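Local coordinates for protein alpha-glucosidase (PDB 5HQA) that hydrolyses alpha-glucosides as a family 97 glycoside hydrolase that binds calcium in its sugar pocket and is activated by chloride, at residues A[437-442]-A[449-454]; A[383-388]-A[431-436]; A[455-460]-A[486-491]; A[245-250]-A[443-448]. All blocks are in the same frame, centred on the assembly; numbering follows the deposited sequence.

Contact 1 (A[437-442]-A[449-454]); sequences EPIKDT and PNWITR. With CA (calcium ion), chain C; AC1 (4,6-dideoxy-4-{[(1S,4R,5S,6S)-4,5,6-trihydroxy-3-(hydroxymethyl)cyclohex-2-en-1-yl]amino}-alpha-D-glucopyranose), chain B.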
# COMPACT_ATOMS: atom_id res chain seq x y z
N GLU A 437 10.35 1.58 -2.37
CA GLU A 437 10.34 2.90 -3.00
C GLU A 437 9.50 2.85 -4.28
O GLU A 437 10.00 3.08 -5.38
CB GLU A 437 11.75 3.41 -3.29
CG GLU A 437 12.60 3.51 -2.02
CD GLU A 437 13.06 2.15 -1.53
OE1 GLU A 437 13.58 1.38 -2.37
OE2 GLU A 437 12.88 1.82 -0.32
N PRO A 438 8.20 2.55 -4.15
CA PRO A 438 7.35 2.29 -5.32
C PRO A 438 6.58 3.52 -5.75
O PRO A 438 6.70 4.59 -5.14
CB PRO A 438 6.39 1.24 -4.78
CG PRO A 438 6.10 1.79 -3.40
CD PRO A 438 7.43 2.38 -2.91
N ILE A 439 5.75 3.35 -6.77
CA ILE A 439 4.57 4.20 -6.93
C ILE A 439 3.53 3.73 -5.92
O ILE A 439 3.45 2.54 -5.60
CB ILE A 439 4.04 4.13 -8.38
CG1 ILE A 439 2.79 5.00 -8.55
CG2 ILE A 439 3.70 2.68 -8.77
CD1 ILE A 439 3.06 6.50 -8.43
N LYS A 440 2.75 4.67 -5.40
CA LYS A 440 1.68 4.30 -4.48
C LYS A 440 0.74 3.28 -5.12
O LYS A 440 0.58 3.24 -6.35
CB LYS A 440 0.90 5.54 -4.06
CG LYS A 440 0.14 6.18 -5.23
CD LYS A 440 -0.32 7.60 -4.90
CE LYS A 440 -1.05 8.21 -6.09
NZ LYS A 440 -1.52 9.61 -5.84
N ASP A 441 0.15 2.44 -4.28
CA ASP A 441 -0.80 1.43 -4.72
C ASP A 441 -2.08 2.11 -5.21
O ASP A 441 -2.63 2.97 -4.51
CB ASP A 441 -1.09 0.47 -3.55
CG ASP A 441 -1.88 -0.78 -3.96
OD1 ASP A 441 -2.63 -0.73 -4.96
OD2 ASP A 441 -1.76 -1.81 -3.25
N THR A 442 -2.53 1.76 -6.42
CA THR A 442 -3.80 2.29 -6.91
C THR A 442 -4.72 1.16 -7.36
O THR A 442 -5.63 1.38 -8.16
CB THR A 442 -3.59 3.30 -8.05
OG1 THR A 442 -2.92 2.68 -9.15
CG2 THR A 442 -2.73 4.47 -7.55
N PRO A 449 -2.15 -9.59 -10.93
CA PRO A 449 -2.09 -10.18 -9.58
C PRO A 449 -0.71 -10.64 -9.15
O PRO A 449 -0.59 -11.13 -8.02
CB PRO A 449 -3.05 -11.36 -9.68
CG PRO A 449 -4.01 -10.98 -10.81
CD PRO A 449 -3.15 -10.25 -11.79
N ASN A 450 0.34 -10.50 -9.96
CA ASN A 450 1.67 -10.78 -9.45
C ASN A 450 2.31 -9.56 -8.80
O ASN A 450 3.42 -9.67 -8.26
CB ASN A 450 2.58 -11.30 -10.57
CG ASN A 450 2.91 -10.25 -11.59
OD1 ASN A 450 2.04 -9.49 -12.01
ND2 ASN A 450 4.18 -10.17 -11.97
N TRP A 451 1.65 -8.40 -8.83
CA TRP A 451 2.13 -7.22 -8.12
C TRP A 451 1.59 -7.31 -6.69
O TRP A 451 0.57 -6.71 -6.34
CB TRP A 451 1.70 -5.94 -8.81
CG TRP A 451 2.63 -4.78 -8.55
CD1 TRP A 451 3.65 -4.74 -7.64
CD2 TRP A 451 2.65 -3.52 -9.23
NE1 TRP A 451 4.30 -3.53 -7.71
CE2 TRP A 451 3.70 -2.76 -8.68
CE3 TRP A 451 1.88 -2.96 -10.26
CZ2 TRP A 451 4.01 -1.47 -9.12
CZ3 TRP A 451 2.19 -1.68 -10.70
CH2 TRP A 451 3.24 -0.96 -10.13
N ILE A 452 2.29 -8.09 -5.86
CA ILE A 452 1.64 -8.59 -4.65
C ILE A 452 1.67 -7.59 -3.51
O ILE A 452 0.74 -7.54 -2.70
CB ILE A 452 2.25 -9.94 -4.23
CG1 ILE A 452 3.77 -9.84 -4.08
CG2 ILE A 452 1.89 -11.00 -5.26
CD1 ILE A 452 4.41 -11.11 -3.58
N THR A 453 2.71 -6.76 -3.41
CA THR A 453 2.79 -5.83 -2.29
C THR A 453 3.83 -4.76 -2.61
O THR A 453 4.50 -4.81 -3.65
CB THR A 453 3.10 -6.58 -0.98
OG1 THR A 453 2.83 -5.74 0.14
CG2 THR A 453 4.57 -7.05 -0.94
N ARG A 454 3.94 -3.78 -1.72
CA ARG A 454 4.92 -2.72 -1.88
C ARG A 454 5.14 -2.05 -0.53
O ARG A 454 4.39 -2.28 0.43
CB ARG A 454 4.47 -1.69 -2.92
CG ARG A 454 3.37 -0.74 -2.43
CD ARG A 454 2.68 -0.08 -3.62
NE ARG A 454 2.04 -1.09 -4.46
CZ ARG A 454 1.93 -1.01 -5.78
NH1 ARG A 454 2.43 0.04 -6.44
NH2 ARG A 454 1.32 -1.99 -6.45
CA CA C . 12.60 1.78 2.08
C1 AC1 B . 17.28 5.14 2.69
O2 AC1 B . 15.17 6.22 2.30
C2 AC1 B . 15.91 5.01 2.04
C4A AC1 B . 16.21 -2.57 1.87
C3 AC1 B . 15.17 3.80 2.54
O3 AC1 B . 13.85 3.74 1.96
C4 AC1 B . 15.97 2.55 2.23
N4A AC1 B . 15.19 1.29 2.42
C5 AC1 B . 17.11 2.69 3.23
O5 AC1 B . 17.97 3.82 2.78
C6 AC1 B . 17.96 1.47 3.39
C1B AC1 B . 15.28 0.31 1.28
C2B AC1 B . 14.31 -1.01 1.58
O2B AC1 B . 13.02 -0.52 1.96
C3B AC1 B . 14.89 -1.87 2.52
O3B AC1 B . 14.00 -2.93 2.95
O4 AC1 B . 16.89 -3.34 2.84
C5B AC1 B . 17.13 -1.62 1.28
C7B AC1 B . 16.60 -0.11 0.96
C6B AC1 B . 18.29 -2.18 0.46
O6B AC1 B . 17.78 -2.65 -0.75
O HOH W 1 0.57 -2.94 -2.69
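Arg-454 meets the loop 437-442 with a single direct hydrogen bond: its NH1 gives a proton to Ile-439 O over 2.8 Å. The N-H...O angle is 156°; the oxygen sits at the edge of the guanidinium, close to its plane, while the donor stands above the carbonyl plane. Asp-441 takes part through charge and water. Its OD2 is 4.1 Å from Arg-454 NE but far from the guanidinium plane, so the direct link is one of charge alone; a water donates to OD2 (2.6 Å) and accepts from NE. Asp-441 OD1 is taken up by Gly-443 N. The two segments belong to one chain passage in the TIM-barrel-like catalytic domain, joining neighbouring parallel strands 432-435 and 451-454 with no helix between them. At its start Glu-437 binds the calcium ion through OE2 (2.4 Å), alongside Glu-154, Glu-455, Glu-461 and the inhibitor. Van der Waals contacts fill in around the arginine. Pro-438 CG rests on Arg-454 CG at 3.8 Å, and a bend at chi3 (62°) sets NE beside Asp-441 CB (3.6 Å), which lies over one guanidinium face. Ile-439 CG2 touches Arg-454 NH1 and makes an apolar contact with Trp-451 CH2 at 3.9 Å. Arg-454 NH2 lies over the centre of the Trp-451 ring. An alanine in place of Arg-454 would probably leave Ile-439 O without this donor and open a gap between Pro-438, Asp-441 and Trp-451. The indole NE1 of Trp-451 is bonded to Thr-435, and Tyr-419 of helix 413-428 packs on both Ile-439 and Trp-451.

Contact 2 (A[383-388]-A[431-436]); sequences SQVKTG and ISINTH. With AC1 (4,6-dideoxy-4-{[(1S,4R,5S,6S)-4,5,6-trihydroxy-3-(hydroxymethyl)cyclohex-2-en-1-yl]amino}-alpha-D-glucopyranose), chain B.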
# COMPACT_ATOMS: atom_id res chain seq x y z
N SER A 383 10.57 -17.38 -7.40
CA SER A 383 9.21 -16.99 -7.76
C SER A 383 8.80 -15.60 -7.30
O SER A 383 7.80 -15.07 -7.80
CB SER A 383 8.20 -17.99 -7.19
OG SER A 383 8.32 -19.24 -7.82
N GLN A 384 9.52 -15.00 -6.34
CA GLN A 384 9.21 -13.66 -5.85
C GLN A 384 10.49 -12.85 -5.83
O GLN A 384 11.56 -13.38 -5.49
CB GLN A 384 8.59 -13.69 -4.44
CG GLN A 384 7.29 -14.48 -4.37
CD GLN A 384 6.68 -14.60 -2.96
OE1 GLN A 384 7.34 -14.31 -1.95
NE2 GLN A 384 5.42 -15.04 -2.90
N VAL A 385 10.39 -11.57 -6.19
CA VAL A 385 11.53 -10.66 -6.21
C VAL A 385 11.14 -9.36 -5.53
O VAL A 385 10.08 -8.80 -5.83
CB VAL A 385 12.03 -10.39 -7.65
CG1 VAL A 385 13.10 -9.31 -7.66
CG2 VAL A 385 12.56 -11.68 -8.27
N LYS A 386 11.97 -8.91 -4.59
CA LYS A 386 11.84 -7.59 -3.99
C LYS A 386 12.69 -6.62 -4.79
O LYS A 386 13.89 -6.86 -4.98
CB LYS A 386 12.30 -7.64 -2.53
CG LYS A 386 12.34 -6.30 -1.82
CD LYS A 386 12.81 -6.49 -0.38
CE LYS A 386 13.00 -5.15 0.32
NZ LYS A 386 13.56 -5.36 1.67
N THR A 387 12.07 -5.54 -5.28
CA THR A 387 12.79 -4.51 -6.02
C THR A 387 12.95 -3.27 -5.15
O THR A 387 12.27 -3.09 -4.14
CB THR A 387 12.06 -4.14 -7.31
OG1 THR A 387 10.74 -3.67 -7.00
CG2 THR A 387 11.96 -5.37 -8.25
N GLY A 388 13.87 -2.41 -5.55
CA GLY A 388 14.18 -1.23 -4.75
C GLY A 388 14.65 -0.10 -5.62
O GLY A 388 15.31 -0.31 -6.65
N ILE A 431 7.07 -14.65 -12.01
CA ILE A 431 7.68 -14.01 -10.85
C ILE A 431 6.75 -12.91 -10.36
O ILE A 431 6.22 -12.13 -11.16
CB ILE A 431 9.07 -13.45 -11.20
CG1 ILE A 431 10.04 -14.62 -11.46
CG2 ILE A 431 9.58 -12.51 -10.11
CD1 ILE A 431 11.40 -14.18 -11.97
N SER A 432 6.55 -12.86 -9.04
CA SER A 432 5.79 -11.80 -8.37
C SER A 432 6.74 -10.76 -7.80
O SER A 432 7.88 -11.07 -7.43
CB SER A 432 4.93 -12.38 -7.25
OG SER A 432 3.96 -13.26 -7.80
N ILE A 433 6.25 -9.52 -7.70
CA ILE A 433 7.08 -8.36 -7.40
C ILE A 433 6.60 -7.69 -6.12
O ILE A 433 5.40 -7.44 -5.95
CB ILE A 433 7.08 -7.36 -8.57
CG1 ILE A 433 7.74 -7.98 -9.80
CG2 ILE A 433 7.81 -6.07 -8.19
CD1 ILE A 433 9.21 -8.35 -9.58
N ASN A 434 7.55 -7.41 -5.23
CA ASN A 434 7.36 -6.64 -4.00
C ASN A 434 8.21 -5.38 -4.16
O ASN A 434 9.44 -5.45 -4.10
CB ASN A 434 7.79 -7.49 -2.80
CG ASN A 434 8.00 -6.69 -1.52
OD1 ASN A 434 7.55 -5.55 -1.39
ND2 ASN A 434 8.67 -7.31 -0.55
N THR A 435 7.57 -4.23 -4.38
CA THR A 435 8.29 -3.01 -4.78
C THR A 435 8.55 -2.11 -3.58
O THR A 435 7.60 -1.60 -2.98
CB THR A 435 7.50 -2.22 -5.82
OG1 THR A 435 7.09 -3.07 -6.89
CG2 THR A 435 8.37 -1.08 -6.38
N HIS A 436 9.82 -1.88 -3.26
CA HIS A 436 10.17 -0.83 -2.31
C HIS A 436 10.56 0.45 -3.04
O HIS A 436 11.03 0.41 -4.18
CB HIS A 436 11.28 -1.30 -1.36
CG HIS A 436 10.78 -2.25 -0.31
ND1 HIS A 436 11.15 -2.18 1.02
CD2 HIS A 436 9.89 -3.28 -0.40
CE1 HIS A 436 10.52 -3.13 1.70
NE2 HIS A 436 9.77 -3.82 0.86
C1 AC1 B . 17.28 5.14 2.69
O2 AC1 B . 15.17 6.22 2.30
C2 AC1 B . 15.91 5.01 2.04
C4A AC1 B . 16.21 -2.57 1.87
C3 AC1 B . 15.17 3.80 2.54
O3 AC1 B . 13.85 3.74 1.96
C4 AC1 B . 15.97 2.55 2.23
N4A AC1 B . 15.19 1.29 2.42
C5 AC1 B . 17.11 2.69 3.23
O5 AC1 B . 17.97 3.82 2.78
C6 AC1 B . 17.96 1.47 3.39
C1B AC1 B . 15.28 0.31 1.28
C2B AC1 B . 14.31 -1.01 1.58
O2B AC1 B . 13.02 -0.52 1.96
C3B AC1 B . 14.89 -1.87 2.52
O3B AC1 B . 14.00 -2.93 2.95
O4 AC1 B . 16.89 -3.34 2.84
C5B AC1 B . 17.13 -1.62 1.28
C7B AC1 B . 16.60 -0.11 0.96
C6B AC1 B . 18.29 -2.18 0.46
O6B AC1 B . 17.78 -2.65 -0.75
O HOH W 2 5.07 -15.89 -7.93
O HOH W 3 9.42 -2.94 -9.38
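Lys-386 leaves its strand with CG anti to the backbone N (chi1 175°) and stays extended to NZ, while His-436 has CG anti to its carbonyl carbon (chi1 -76°); the two side chains meet beside the cyclitol ring of the acarbose unit. Lys-386 CE lies over the centre of the imidazole, 3.4 Å from its centroid and 6° off the ring normal, a CH-pi contact. Both polar ends hold the cyclitol: Lys-386 NZ donates to O3B at 2.8 Å, and His-436 ND1 donates to O2B at 2.7 Å, with the acceptor in the ring plane. Each has a second partner, Glu-311 for Lys-386 NZ and Asp-489 OD2 for His-436 NE2. Behind them the backbones pair in parallel, with five N-H...O bonds alternating from Ser-432 N to Ser-383 O through to His-436 N to Thr-387 O, and CA-H...O contacts between them. Lys-386 and Asn-434 lie side by side on the same face of the sheet as Gln-384 and Ser-432. The other face carries Val-385, Ile-433, Thr-387 and Thr-435: Val-385 CG2 meets Ile-431 CG2 at 3.6 Å, and Thr-387 OG1 comes within 3.4 Å of Thr-435 CA. A water lies 2.8 Å from Thr-387 OG1. These are adjacent strands of the parallel barrel sheet, flanked by strand 352-358 next to 384-388 and strand 451-454 next to 432-435. Helix 363-379 covers Val-385 and Ile-431 through Tyr-377, and helix 413-428, which lies between the two strands in the chain, packs Asn-422 on Thr-387 and Ile-433.

Contact 3 (A[455-460]-A[486-491]); sequences EGARGQ and GPMDFT. With CA (calcium ion), chain C; AC1 (4,6-dideoxy-4-{[(1S,4R,5S,6S)-4,5,6-trihydroxy-3-(hydroxymethyl)cyclohex-2-en-1-yl]amino}-alpha-D-glucopyranose), chain B.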
# COMPACT_ATOMS: atom_id res chain seq x y z
N GLU A 455 6.17 -1.22 -0.47
CA GLU A 455 6.42 -0.45 0.75
C GLU A 455 5.70 0.90 0.62
O GLU A 455 4.49 0.97 0.86
CB GLU A 455 7.92 -0.32 0.99
CG GLU A 455 8.28 0.16 2.38
CD GLU A 455 9.79 0.20 2.58
OE1 GLU A 455 10.48 0.91 1.82
OE2 GLU A 455 10.28 -0.49 3.50
N GLY A 456 6.41 1.96 0.24
CA GLY A 456 5.71 3.22 -0.01
C GLY A 456 5.14 3.90 1.22
O GLY A 456 4.06 4.51 1.16
N ALA A 457 5.86 3.81 2.34
CA ALA A 457 5.54 4.34 3.66
C ALA A 457 6.69 3.92 4.57
O ALA A 457 7.48 3.04 4.21
CB ALA A 457 4.20 3.81 4.20
N ARG A 458 6.77 4.55 5.73
CA ARG A 458 7.76 4.11 6.72
C ARG A 458 7.34 2.77 7.32
O ARG A 458 6.28 2.68 7.96
CB ARG A 458 7.92 5.16 7.81
CG ARG A 458 8.74 6.37 7.36
CD ARG A 458 8.78 7.45 8.44
NE ARG A 458 9.33 6.97 9.71
CZ ARG A 458 10.32 7.56 10.39
NH1 ARG A 458 10.90 8.66 9.92
NH2 ARG A 458 10.73 7.04 11.54
N GLY A 459 8.16 1.74 7.12
CA GLY A 459 7.97 0.46 7.74
C GLY A 459 8.94 0.20 8.87
O GLY A 459 9.53 1.12 9.45
N GLN A 460 9.12 -1.09 9.18
CA GLN A 460 9.94 -1.51 10.32
C GLN A 460 11.38 -1.01 10.22
O GLN A 460 12.02 -0.77 11.26
CB GLN A 460 9.94 -3.03 10.41
CG GLN A 460 10.49 -3.60 11.71
CD GLN A 460 9.44 -3.59 12.81
OE1 GLN A 460 9.40 -2.66 13.63
NE2 GLN A 460 8.59 -4.61 12.84
N GLY A 486 -3.82 -0.15 -0.36
CA GLY A 486 -3.61 -1.56 -0.63
C GLY A 486 -2.54 -2.16 0.28
O GLY A 486 -2.08 -1.51 1.23
N PRO A 487 -2.12 -3.40 -0.01
CA PRO A 487 -1.22 -4.11 0.92
C PRO A 487 0.13 -3.42 1.09
O PRO A 487 0.62 -2.72 0.20
CB PRO A 487 -1.05 -5.49 0.28
CG PRO A 487 -1.51 -5.33 -1.16
CD PRO A 487 -2.57 -4.26 -1.12
N MET A 488 0.74 -3.62 2.26
CA MET A 488 2.05 -3.05 2.53
C MET A 488 2.97 -4.10 3.10
O MET A 488 2.59 -4.85 4.00
CB MET A 488 1.96 -1.88 3.51
CG MET A 488 3.35 -1.33 3.88
SD MET A 488 3.27 -0.04 5.12
CE MET A 488 5.02 0.38 5.29
N ASP A 489 4.20 -4.15 2.57
CA ASP A 489 5.29 -4.96 3.11
C ASP A 489 5.95 -4.17 4.24
O ASP A 489 6.95 -3.48 4.06
CB ASP A 489 6.29 -5.29 2.00
CG ASP A 489 7.40 -6.25 2.45
OD1 ASP A 489 7.11 -7.23 3.17
OD2 ASP A 489 8.58 -6.02 2.05
N PHE A 490 5.36 -4.28 5.44
CA PHE A 490 5.83 -3.54 6.61
C PHE A 490 7.03 -4.21 7.29
O PHE A 490 7.79 -3.54 8.00
CB PHE A 490 4.68 -3.38 7.62
CG PHE A 490 5.04 -2.56 8.83
CD1 PHE A 490 4.88 -1.18 8.82
CD2 PHE A 490 5.56 -3.16 9.98
CE1 PHE A 490 5.23 -0.40 9.92
CE2 PHE A 490 5.91 -2.39 11.10
CZ PHE A 490 5.75 -1.01 11.06
N THR A 491 7.22 -5.51 7.05
CA THR A 491 8.14 -6.44 7.73
C THR A 491 7.91 -6.40 9.24
O THR A 491 8.76 -5.92 10.00
CB THR A 491 9.61 -6.18 7.36
OG1 THR A 491 10.12 -5.01 8.02
CG2 THR A 491 9.78 -6.02 5.85
CA CA C . 12.60 1.78 2.08
C1 AC1 B . 17.28 5.14 2.69
O2 AC1 B . 15.17 6.22 2.30
C2 AC1 B . 15.91 5.01 2.04
C4A AC1 B . 16.21 -2.57 1.87
C3 AC1 B . 15.17 3.80 2.54
O3 AC1 B . 13.85 3.74 1.96
C4 AC1 B . 15.97 2.55 2.23
N4A AC1 B . 15.19 1.29 2.42
C5 AC1 B . 17.11 2.69 3.23
O5 AC1 B . 17.97 3.82 2.78
C6 AC1 B . 17.96 1.47 3.39
C1B AC1 B . 15.28 0.31 1.28
C2B AC1 B . 14.31 -1.01 1.58
O2B AC1 B . 13.02 -0.52 1.96
C3B AC1 B . 14.89 -1.87 2.52
O3B AC1 B . 14.00 -2.93 2.95
O4 AC1 B . 16.89 -3.34 2.84
C5B AC1 B . 17.13 -1.62 1.28
C7B AC1 B . 16.60 -0.11 0.96
C6B AC1 B . 18.29 -2.18 0.46
O6B AC1 B . 17.78 -2.65 -0.75
O HOH W 4 8.69 -1.70 5.33
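Gln-460 and Phe-490 join two loops on the catalytic TIM-like barrel: Gln-460 N donates to Phe-490 O over 3.0 Å, in the carbonyl plane, and Gln-460 NE2 donates to Thr-491 O at 3.1 Å. Segment 486-491 has backbone bonds to Arg-454 and Tyr-524, consistent with an irregular barrel strand between strands 451-454 and 527-529. The same Gln-460 N sits over the centre of the Phe-490 ring, with Gly-459 C nearer the rim. Beside it Met-488, with CG anti to the backbone N (chi1 176°) and the chain extended beyond CG, brings CE to 3.7 Å from Ala-457 CB and against Arg-458 O. Glu-455 leads to the metal: OE1 binds the calcium ion at 2.3 Å, and a water lies between OE2 and Asp-489 O, 2.7 Å from the former. Behind these lie residues that fix the loops. Asp-489 bonds to Tyr-266 through OD1 and to His-436 through OD2, Arg-482 holds Glu-455 O, Asn-463 pins Gln-460 OE1, and Ile-475 and Leu-478 of helix 474-478 touch the Phe-490 ring. Phe-490 O has a second donor in Thr-491 OG1, whose proton reaches it over 2.8 Å.

Contact 4 (A[245-250]-A[443-448]); sequences IILNLN and GLRRTY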
# COMPACT_ATOMS: atom_id res chain seq x y z
N ILE A 245 -13.56 0.09 -2.96
CA ILE A 245 -13.73 0.97 -4.11
C ILE A 245 -12.46 0.99 -4.98
O ILE A 245 -12.55 1.00 -6.21
CB ILE A 245 -14.14 2.38 -3.65
CG1 ILE A 245 -14.51 3.25 -4.85
CG2 ILE A 245 -13.03 3.05 -2.82
CD1 ILE A 245 -15.12 4.57 -4.44
N ILE A 246 -11.27 0.94 -4.36
CA ILE A 246 -10.05 1.01 -5.16
C ILE A 246 -9.96 -0.20 -6.09
O ILE A 246 -9.72 -0.06 -7.30
CB ILE A 246 -8.80 1.12 -4.27
CG1 ILE A 246 -8.85 2.41 -3.43
CG2 ILE A 246 -7.54 1.10 -5.12
CD1 ILE A 246 -9.00 3.69 -4.25
N LEU A 247 -10.15 -1.41 -5.55
CA LEU A 247 -10.14 -2.59 -6.40
C LEU A 247 -11.24 -2.54 -7.45
O LEU A 247 -11.02 -2.92 -8.61
CB LEU A 247 -10.30 -3.86 -5.57
CG LEU A 247 -9.09 -4.31 -4.73
CD1 LEU A 247 -9.53 -5.47 -3.84
CD2 LEU A 247 -7.94 -4.72 -5.63
N ASN A 248 -12.44 -2.10 -7.06
CA ASN A 248 -13.57 -2.13 -7.99
C ASN A 248 -13.37 -1.20 -9.17
O ASN A 248 -14.02 -1.38 -10.21
CB ASN A 248 -14.86 -1.77 -7.26
CG ASN A 248 -15.54 -2.99 -6.66
OD1 ASN A 248 -15.46 -4.08 -7.23
ND2 ASN A 248 -16.19 -2.81 -5.52
N LEU A 249 -12.50 -0.21 -9.05
CA LEU A 249 -12.28 0.72 -10.15
C LEU A 249 -11.17 0.26 -11.09
O LEU A 249 -10.91 0.94 -12.09
CB LEU A 249 -11.96 2.11 -9.60
CG LEU A 249 -13.17 2.78 -8.94
CD1 LEU A 249 -12.76 4.11 -8.37
CD2 LEU A 249 -14.32 2.96 -9.94
N ASN A 250 -10.53 -0.86 -10.82
CA ASN A 250 -9.49 -1.37 -11.69
C ASN A 250 -10.04 -2.41 -12.67
O ASN A 250 -11.08 -3.03 -12.45
CB ASN A 250 -8.35 -1.98 -10.87
CG ASN A 250 -7.38 -0.93 -10.40
OD1 ASN A 250 -6.37 -0.67 -11.06
ND2 ASN A 250 -7.71 -0.27 -9.28
N GLY A 443 -4.51 -0.05 -6.82
CA GLY A 443 -5.39 -1.18 -7.08
C GLY A 443 -5.00 -2.05 -8.25
O GLY A 443 -5.77 -2.95 -8.62
N LEU A 444 -3.82 -1.85 -8.85
CA LEU A 444 -3.46 -2.59 -10.05
C LEU A 444 -3.21 -4.07 -9.79
O LEU A 444 -3.17 -4.85 -10.75
CB LEU A 444 -2.24 -1.95 -10.71
CG LEU A 444 -2.55 -0.63 -11.42
CD1 LEU A 444 -1.27 0.14 -11.71
CD2 LEU A 444 -3.30 -0.93 -12.72
N ARG A 445 -3.06 -4.49 -8.52
CA ARG A 445 -3.00 -5.92 -8.22
C ARG A 445 -4.23 -6.68 -8.74
O ARG A 445 -4.15 -7.89 -8.96
CB ARG A 445 -2.85 -6.15 -6.71
CG ARG A 445 -4.03 -5.60 -5.89
CD ARG A 445 -3.78 -5.71 -4.38
NE ARG A 445 -4.69 -4.87 -3.59
CZ ARG A 445 -5.59 -5.34 -2.72
NH1 ARG A 445 -5.75 -6.65 -2.51
NH2 ARG A 445 -6.35 -4.47 -2.04
N ARG A 446 -5.37 -6.01 -8.92
CA ARG A 446 -6.50 -6.69 -9.52
C ARG A 446 -6.19 -7.09 -10.95
O ARG A 446 -6.45 -8.22 -11.38
CB ARG A 446 -7.75 -5.82 -9.48
CG ARG A 446 -8.91 -6.50 -10.22
CD ARG A 446 -10.16 -5.67 -10.27
NE ARG A 446 -11.27 -6.47 -10.76
CZ ARG A 446 -12.52 -6.03 -10.88
NH1 ARG A 446 -12.82 -4.79 -10.53
NH2 ARG A 446 -13.46 -6.84 -11.33
N THR A 447 -5.61 -6.16 -11.71
CA THR A 447 -5.33 -6.37 -13.13
C THR A 447 -4.09 -7.24 -13.33
O THR A 447 -4.05 -8.04 -14.27
CB THR A 447 -5.12 -5.00 -13.79
OG1 THR A 447 -6.16 -4.11 -13.36
CG2 THR A 447 -5.16 -5.13 -15.30
N TYR A 448 -3.09 -7.07 -12.46
CA TYR A 448 -1.81 -7.78 -12.53
C TYR A 448 -1.56 -8.42 -11.18
O TYR A 448 -0.85 -7.86 -10.34
CB TYR A 448 -0.68 -6.83 -12.91
CG TYR A 448 -0.96 -6.13 -14.21
CD1 TYR A 448 -0.76 -6.78 -15.43
CD2 TYR A 448 -1.46 -4.84 -14.23
CE1 TYR A 448 -1.04 -6.15 -16.63
CE2 TYR A 448 -1.74 -4.20 -15.42
CZ TYR A 448 -1.53 -4.86 -16.61
OH TYR A 448 -1.82 -4.22 -17.80
O HOH W 5 -15.65 -4.25 -10.44
O HOH W 6 -6.67 -1.52 -13.69
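Leu-247 O is gripped by two donors, Arg-446 NH1 from across the contact and Asn-250 N from its own segment, which approach opposite faces of its carbonyl plane. The arginine bond is 3.2 Å long with an N-H...O angle of 156°. Arg-446 is extended from CG to NE, with CG anti to the backbone N (chi1 175°), and its NH1 also donates to a water 2.9 Å away that lies next to Asn-248 OD1, itself bonded to Trp-66 NE1. Trp-66 makes a cation-pi contact with Arg-446. An alanine in place of Arg-446 would probably leave Leu-247 O with one donor and Trp-66 without its cation. Asn-250 lays its amide against Gly-443, CG 3.1 Å from Gly-443 O. Its ND2 is held by Ile-246 O (2.8 Å) and by Thr-442 O. A water donates to both Asn-250 OD1 and Thr-447 OG1, the latter also hydrogen-bonded to Glu-251 O. A CB on Gly-443 would clash with Asn-250 ND2 and Ile-246 CG2, and the backbone torsions would press it against the preceding carbonyl oxygen too. From Gly-443 a type I beta turn runs to Arg-446. Leu-247 CD2 lies over the centre of the Arg-445 guanidinium, 3.8 Å from CZ, and that arginine is salt-bridged to Glu-72. The contact joins the N-terminal beta domain to the catalytic barrel. Helix 245-248 packs with Ile-246 on Thr-230 of strand 224-234 and His-185 of strand 181-187, and Asn-248 on Phe-104 of strand 95-104; segment 443-448 belongs to the loop from strand 432-435 to strand 451-454.

Contacts 1, 2 and 3 surround one calcium and inhibitor site, their centres 9 to 13 Å apart. Contact 1 meets contact 2 in the barrel sheet, where Asn-450 O is 2.9 Å from Ile-433 N, and contact 3 through the bond between Arg-454 O and Asp-489 N, also 2.9 Å. Glu-437 of contact 1 and Glu-455 of contact 3 share the calcium, while contact 2 grips the cyclitol ring of the inhibitor. Asp-489 ties contacts 2 and 3, its OD2 lying 2.9 Å from Asn-434 ND2. Contact 4 stands apart from the site, about 19 Å from contact 2 between centres, but adjoins contact 1 where Trp-451 CZ3 packs 4.0 Å from Leu-444 CD1.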